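PDB 6OJ1: endo alpha-1,4 polygalactosaminidase from Neosartorya fumigata, which hydrolyses alpha-1,4-linked galactosamine polymers from within the chain and so disrupts microbial biofilms. Local coordinates for residues A[39-44]-A[55-60]; A[104-109]-A[117-122]. All blocks are in the same frame, centred on the assembly; numbering follows the deposited sequence.

Contact 1: A[39-44]-A[55-60]; sequences GTKWQI and VDAEIY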
loop_
_atom_site.group_PDB
_atom_site.type_symbol
_atom_site.label_atom_id
_atom_site.label_comp_id
_atom_site.label_asym_id
_atom_site.label_seq_id
_atom_site.Cartn_x
_atom_site.Cartn_y
_atom_site.Cartn_z
ATOM N N GLY A 39 -4.031 0.071 15.670
ATOM C CA GLY A 39 -3.829 -1.271 16.182
ATOM C C GLY A 39 -4.641 -2.363 15.514
ATOM O O GLY A 39 -4.514 -3.533 15.908
ATOM N N THR A 40 -5.458 -2.035 14.517
ATOM C CA THR A 40 -6.283 -3.057 13.885
ATOM C C THR A 40 -5.400 -4.106 13.223
ATOM O O THR A 40 -4.485 -3.776 12.463
ATOM C CB THR A 40 -7.232 -2.437 12.856
ATOM O OG1 THR A 40 -8.136 -1.537 13.516
ATOM C CG2 THR A 40 -8.032 -3.528 12.168
ATOM N N LYS A 41 -5.673 -5.375 13.527
ATOM C CA LYS A 41 -4.907 -6.471 12.947
ATOM C C LYS A 41 -5.224 -6.620 11.464
ATOM O O LYS A 41 -6.383 -6.529 11.046
ATOM C CB LYS A 41 -5.228 -7.774 13.678
ATOM C CG LYS A 41 -4.382 -8.961 13.259
ATOM C CD LYS A 41 -4.750 -10.178 14.125
ATOM C CE LYS A 41 -4.043 -11.441 13.674
ATOM N NZ LYS A 41 -4.453 -12.603 14.531
ATOM N N TRP A 42 -4.188 -6.866 10.664
ATOM C CA TRP A 42 -4.373 -6.969 9.225
ATOM C C TRP A 42 -3.584 -8.147 8.674
ATOM O O TRP A 42 -2.758 -8.766 9.355
ATOM C CB TRP A 42 -3.981 -5.671 8.497
ATOM C CG TRP A 42 -2.495 -5.384 8.377
ATOM C CD1 TRP A 42 -1.563 -5.411 9.376
ATOM C CD2 TRP A 42 -1.799 -4.962 7.190
ATOM N NE1 TRP A 42 -0.323 -5.061 8.877
ATOM C CE2 TRP A 42 -0.439 -4.786 7.542
ATOM C CE3 TRP A 42 -2.194 -4.724 5.864
ATOM C CZ2 TRP A 42 0.533 -4.388 6.618
ATOM C CZ3 TRP A 42 -1.228 -4.321 4.936
ATOM C CH2 TRP A 42 0.122 -4.151 5.323
ATOM N N GLN A 43 -3.886 -8.456 7.421
ATOM C CA GLN A 43 -3.165 -9.409 6.600
ATOM C C GLN A 43 -2.989 -8.760 5.238
ATOM O O GLN A 43 -3.825 -7.962 4.813
ATOM C CB GLN A 43 -3.935 -10.752 6.508
ATOM C CG GLN A 43 -3.613 -11.666 5.307
ATOM C CD GLN A 43 -2.236 -12.335 5.368
ATOM O OE1 GLN A 43 -1.239 -11.709 5.715
ATOM N NE2 GLN A 43 -2.183 -13.620 5.024
ATOM N N ILE A 44 -1.886 -9.074 4.567
ATOM C CA ILE A 44 -1.649 -8.604 3.211
ATOM C C ILE A 44 -1.185 -9.788 2.375
ATOM O O ILE A 44 -0.361 -10.592 2.824
ATOM C CB ILE A 44 -0.628 -7.447 3.150
ATOM C CG1 ILE A 44 -0.327 -7.082 1.689
ATOM C CG2 ILE A 44 0.657 -7.778 3.923
ATOM C CD1 ILE A 44 0.433 -5.747 1.511
ATOM N N VAL A 55 -6.666 -16.558 8.320
ATOM C CA VAL A 55 -6.014 -15.601 9.196
ATOM C C VAL A 55 -7.084 -14.726 9.836
ATOM O O VAL A 55 -7.885 -14.089 9.144
ATOM C CB VAL A 55 -4.990 -14.769 8.417
ATOM C CG1 VAL A 55 -4.288 -13.792 9.335
ATOM C CG2 VAL A 55 -3.986 -15.703 7.736
ATOM N N ASP A 56 -7.100 -14.696 11.165
ATOM C CA ASP A 56 -8.085 -13.925 11.918
ATOM C C ASP A 56 -7.642 -12.462 12.010
ATOM O O ASP A 56 -7.250 -11.955 13.060
ATOM C CB ASP A 56 -8.268 -14.535 13.300
ATOM C CG ASP A 56 -9.315 -13.822 14.107
ATOM O OD1 ASP A 56 -10.240 -13.248 13.489
ATOM O OD2 ASP A 56 -9.203 -13.822 15.352
ATOM N N ALA A 57 -7.706 -11.779 10.870
ATOM C CA ALA A 57 -7.396 -10.361 10.794
ATOM C C ALA A 57 -8.632 -9.592 10.349
ATOM O O ALA A 57 -9.396 -10.073 9.510
ATOM C CB ALA A 57 -6.249 -10.088 9.812
ATOM N N GLU A 58 -8.812 -8.382 10.895
ATOM C CA GLU A 58 -9.986 -7.581 10.554
ATOM C C GLU A 58 -9.883 -6.984 9.162
ATOM O O GLU A 58 -10.910 -6.684 8.547
ATOM C CB GLU A 58 -10.183 -6.429 11.543
ATOM C CG GLU A 58 -10.674 -6.797 12.917
ATOM C CD GLU A 58 -10.953 -5.559 13.752
ATOM O OE1 GLU A 58 -11.708 -4.676 13.281
ATOM O OE2 GLU A 58 -10.397 -5.456 14.866
ATOM N N ILE A 59 -8.665 -6.749 8.672
ATOM C CA ILE A 59 -8.448 -6.070 7.402
ATOM C C ILE A 59 -7.559 -6.947 6.535
ATOM O O ILE A 59 -6.526 -7.434 7.004
ATOM C CB ILE A 59 -7.793 -4.683 7.592
ATOM C CG1 ILE A 59 -8.744 -3.723 8.316
ATOM C CG2 ILE A 59 -7.362 -4.126 6.253
ATOM C CD1 ILE A 59 -8.061 -2.424 8.774
ATOM N N TYR A 60 -7.956 -7.143 5.279
ATOM C CA TYR A 60 -7.141 -7.840 4.291
ATOM C C TYR A 60 -6.778 -6.871 3.178
ATOM O O TYR A 60 -7.665 -6.234 2.614
ATOM C CB TYR A 60 -7.886 -9.038 3.685
ATOM C CG TYR A 60 -7.807 -10.339 4.477
ATOM C CD1 TYR A 60 -8.260 -10.413 5.783
ATOM C CD2 TYR A 60 -7.301 -11.494 3.890
ATOM C CE1 TYR A 60 -8.197 -11.605 6.497
ATOM C CE2 TYR A 60 -7.229 -12.678 4.589
ATOM C CZ TYR A 60 -7.683 -12.727 5.893
ATOM O OH TYR A 60 -7.632 -13.908 6.604
HETATM O O HOH W 1 -7.852 -5.989 15.267
HETATM O O HOH W 2 -6.899 -12.914 16.047
#

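Contact 2: A[104-109]-A[117-122]; sequences SDLGHD and KWLNIS. With NAG (2-acetamido-2-deoxy-beta-D-glucopyranose), chain C.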
loop_
_atom_site.group_PDB
_atom_site.type_symbol
_atom_site.label_atom_id
_atom_site.label_comp_id
_atom_site.label_asym_id
_atom_site.label_seq_id
_atom_site.Cartn_x
_atom_site.Cartn_y
_atom_site.Cartn_z
ATOM N N SER A 104 5.576 8.168 -23.462
ATOM C CA SER A 104 5.957 9.350 -22.696
ATOM C C SER A 104 5.553 9.267 -21.229
ATOM O O SER A 104 5.998 10.106 -20.442
ATOM C CB SER A 104 5.350 10.601 -23.345
ATOM O OG SER A 104 3.951 10.425 -23.536
ATOM N N ASP A 105 4.742 8.287 -20.830
ATOM C CA ASP A 105 4.424 8.116 -19.421
ATOM C C ASP A 105 5.525 7.404 -18.648
ATOM O O ASP A 105 5.500 7.429 -17.416
ATOM C CB ASP A 105 3.130 7.308 -19.236
ATOM C CG ASP A 105 1.904 8.033 -19.753
ATOM O OD1 ASP A 105 1.880 9.278 -19.677
ATOM O OD2 ASP A 105 0.974 7.361 -20.241
ATOM N N LEU A 106 6.483 6.786 -19.329
ATOM C CA LEU A 106 7.375 5.819 -18.701
ATOM C C LEU A 106 8.756 6.407 -18.464
ATOM O O LEU A 106 9.330 7.043 -19.352
ATOM C CB LEU A 106 7.511 4.559 -19.566
ATOM C CG LEU A 106 6.242 3.806 -19.978
ATOM C CD1 LEU A 106 6.580 2.425 -20.542
ATOM C CD2 LEU A 106 5.270 3.686 -18.821
ATOM N N GLY A 107 9.294 6.157 -17.267
ATOM C CA GLY A 107 10.671 6.486 -16.928
ATOM C C GLY A 107 11.563 5.256 -16.828
ATOM O O GLY A 107 11.406 4.303 -17.600
ATOM N N HIS A 108 12.504 5.267 -15.885
ATOM C CA HIS A 108 13.501 4.217 -15.744
ATOM C C HIS A 108 12.898 2.963 -15.101
ATOM O O HIS A 108 11.869 3.010 -14.420
ATOM C CB HIS A 108 14.677 4.702 -14.889
ATOM C CG HIS A 108 15.545 5.727 -15.553
ATOM N ND1 HIS A 108 16.497 6.450 -14.868
ATOM C CD2 HIS A 108 15.621 6.136 -16.842
ATOM C CE1 HIS A 108 17.120 7.262 -15.705
ATOM N NE2 HIS A 108 16.606 7.092 -16.909
ATOM N N ASP A 109 13.572 1.830 -15.311
ATOM C CA ASP A 109 13.178 0.597 -14.635
ATOM C C ASP A 109 13.274 0.764 -13.125
ATOM O O ASP A 109 14.148 1.466 -12.613
ATOM C CB ASP A 109 14.076 -0.569 -15.044
ATOM C CG ASP A 109 14.050 -0.842 -16.523
ATOM O OD1 ASP A 109 13.076 -0.438 -17.182
ATOM O OD2 ASP A 109 15.008 -1.466 -17.026
ATOM N N LYS A 117 8.419 -0.009 -14.491
ATOM C CA LYS A 117 9.019 1.291 -14.763
ATOM C C LYS A 117 8.322 2.390 -13.971
ATOM O O LYS A 117 7.114 2.344 -13.739
ATOM C CB LYS A 117 8.937 1.641 -16.258
ATOM C CG LYS A 117 9.708 0.717 -17.180
ATOM C CD LYS A 117 9.620 1.208 -18.616
ATOM C CE LYS A 117 10.269 0.220 -19.585
ATOM N NZ LYS A 117 11.749 0.204 -19.435
ATOM N N TRP A 118 9.097 3.418 -13.597
ATOM C CA TRP A 118 8.532 4.586 -12.939
ATOM C C TRP A 118 7.583 5.332 -13.881
ATOM O O TRP A 118 7.820 5.415 -15.086
ATOM C CB TRP A 118 9.665 5.508 -12.461
ATOM C CG TRP A 118 10.436 4.910 -11.316
ATOM C CD1 TRP A 118 11.702 4.380 -11.353
ATOM C CD2 TRP A 118 9.964 4.735 -9.979
ATOM N NE1 TRP A 118 12.054 3.908 -10.103
ATOM C CE2 TRP A 118 11.002 4.115 -9.244
ATOM C CE3 TRP A 118 8.763 5.054 -9.322
ATOM C CZ2 TRP A 118 10.877 3.810 -7.888
ATOM C CZ3 TRP A 118 8.639 4.744 -7.971
ATOM C CH2 TRP A 118 9.693 4.124 -7.270
ATOM N N LEU A 119 6.497 5.869 -13.325
ATOM C CA LEU A 119 5.530 6.640 -14.099
ATOM C C LEU A 119 5.735 8.134 -13.908
ATOM O O LEU A 119 6.117 8.596 -12.830
ATOM C CB LEU A 119 4.103 6.302 -13.688
ATOM C CG LEU A 119 3.685 4.874 -14.024
ATOM C CD1 LEU A 119 2.296 4.614 -13.447
ATOM C CD2 LEU A 119 3.743 4.674 -15.533
ATOM N N ASN A 120 5.424 8.898 -14.957
ATOM C CA ASN A 120 5.258 10.339 -14.783
ATOM C C ASN A 120 3.891 10.557 -14.149
ATOM O O ASN A 120 2.859 10.620 -14.826
ATOM C CB ASN A 120 5.387 11.073 -16.106
ATOM C CG ASN A 120 5.290 12.576 -15.937
ATOM O OD1 ASN A 120 5.055 13.069 -14.832
ATOM N ND2 ASN A 120 5.475 13.302 -17.010
ATOM N N ILE A 121 3.885 10.669 -12.820
ATOM C CA ILE A 121 2.627 10.776 -12.093
ATOM C C ILE A 121 1.940 12.115 -12.307
ATOM O O ILE A 121 0.785 12.285 -11.887
ATOM C CB ILE A 121 2.868 10.502 -10.592
ATOM C CG1 ILE A 121 3.905 11.483 -10.014
ATOM C CG2 ILE A 121 3.258 9.022 -10.384
ATOM C CD1 ILE A 121 4.172 11.275 -8.500
ATOM N N SER A 122 2.596 13.063 -12.980
ATOM C CA SER A 122 1.948 14.319 -13.348
ATOM C C SER A 122 1.224 14.241 -14.684
ATOM O O SER A 122 0.488 15.173 -15.037
ATOM C CB SER A 122 2.985 15.446 -13.410
ATOM O OG SER A 122 3.646 15.588 -12.160
HETATM C C1 NAG C . 5.384 14.744 -16.899
HETATM C C2 NAG C . 6.416 15.424 -17.780
HETATM C C3 NAG C . 6.279 16.939 -17.673
HETATM C C4 NAG C . 4.849 17.387 -17.953
HETATM C C5 NAG C . 3.833 16.570 -17.148
HETATM C C6 NAG C . 2.406 16.792 -17.606
HETATM C C7 NAG C . 8.621 14.464 -18.292
HETATM C C8 NAG C . 9.972 14.100 -17.747
HETATM N N2 NAG C . 7.763 15.010 -17.422
HETATM O O3 NAG C . 7.166 17.532 -18.614
HETATM O O4 NAG C . 4.721 18.745 -17.545
HETATM O O5 NAG C . 4.086 15.164 -17.279
HETATM O O6 NAG C . 2.173 16.223 -18.890
HETATM O O7 NAG C . 8.321 14.272 -19.463
HETATM O O HOH W 3 5.965 12.548 -19.658
#

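Contact 1: A[39-44]-A[55-60]
Gln43 lies over the ring of Tyr60: its CB sits squarely over one face, 4.1 Å from the centroid, a CH-pi contact. CG, anti to the backbone N (chi1 158°), comes down on the CE2 side of the same face, and the amide plane is turned nearly perpendicular (85°) to the ring. The ring is held by Tyr60 OH, which donates to Val55 O at 2.6 Å in the carbonyl plane, on a lone pair. Ala57 CB packs against the backbone where Trp42 joins Gln43, 3.5 Å from Trp42 C. On the opposite face of the sheet from Gln43 and Tyr60, Trp42 CB packs on Ile59 CB, and Thr40 CG2 meets Ile59 CD1 at 3.6 Å.

The backbones are joined by one good bond, Gln43 N to Ile59 O (2.9 Å), while Lys41 O takes two weak ones from Glu58 N and Ile59 N. The extended Lys41 chain lies across Asp56 O, to which NZ makes a weak bond; a water links NZ to Asp56 OD2, and another bridges Lys41 N and Glu58 OE2.

Further out, Gln43 OE1 accepts from Ile44 N and Lys266 NZ, while NE2 donates to Asn272 O, and Tyr276 meets Lys41 in a cation-pi contact. Parallel pairing of strands 42-45 and 59-63 is how the first two strands of a (beta/alpha)-barrel meet, as expected for a GH114 glycoside hydrolase.

Contact 2: A[104-109]-A[117-122]
Lys117 and Asp109 form a salt bridge, NZ to OD1 at 2.7 Å, with the two side chains side by side and pointing the same way. The lysine runs out extended and bends only at its end, where chi4 of -70° swings NZ to the carboxylate. OD1 is met nearly along its C-O axis.

Three backbone hydrogen bonds tie the strands, all fairly straight: Asn120 N to Asp105 O, Gly107 N to Trp118 O at 2.7 Å, and Trp118 N to His108 O at 2.9 Å. Leu106 pairs with Leu119 but Asp109 with Lys117, so the register slips by one residue: a beta bulge in an antiparallel hairpin.

Apolar contact is concentrated on the Leu106-Leu119 face. The two leucines lie alongside each other, CD2 to CD2 at 3.8 Å, and Leu106 CD1 touches Lys117 CD, the lysine's methylenes crossing the leucine at about a right angle.

The glycan is carried by Asn120, whose ND2 is bonded covalently to NAG C1. OD1 takes Ser122 N at 3.1 Å from above the amide plane, an Asx turn that helps fix the rotation of the linkage amide. One water joins Ser104 O, Asn120 ND2 and NAG O7, linking the sugar's acetamide to the opposite segment.

Strand 116-119 is the middle of a three-stranded antiparallel sheet, with 90-92 on its other side. Leu119 also packs on Val126 and Met130 of helix 124-140, the Asp105 carboxylate hydrogen-bonds Ser123 OG and Asn125 ND2, and Ile121 reaches helix 163-179.

The two contacts lie on opposite sides of the chain's centre, their own centres 32 Å apart and their nearest atoms about 16 Å, so they do not touch. They also follow one another in sequence: the parallel pairing of contact 1 is complete before the hairpin of contact 2 begins. Contact 1 belongs to the large barrel sheet, whereas contact 2 belongs to a separate small sheet. Neither contact coordinates potassium: the Trp42 side chain is about 11 Å from a bound ion and that of Trp118 about 8 Å. Sugar is part of contact 2 itself; in contact 1 the Val55 side chain stays about 10 Å from a NAG.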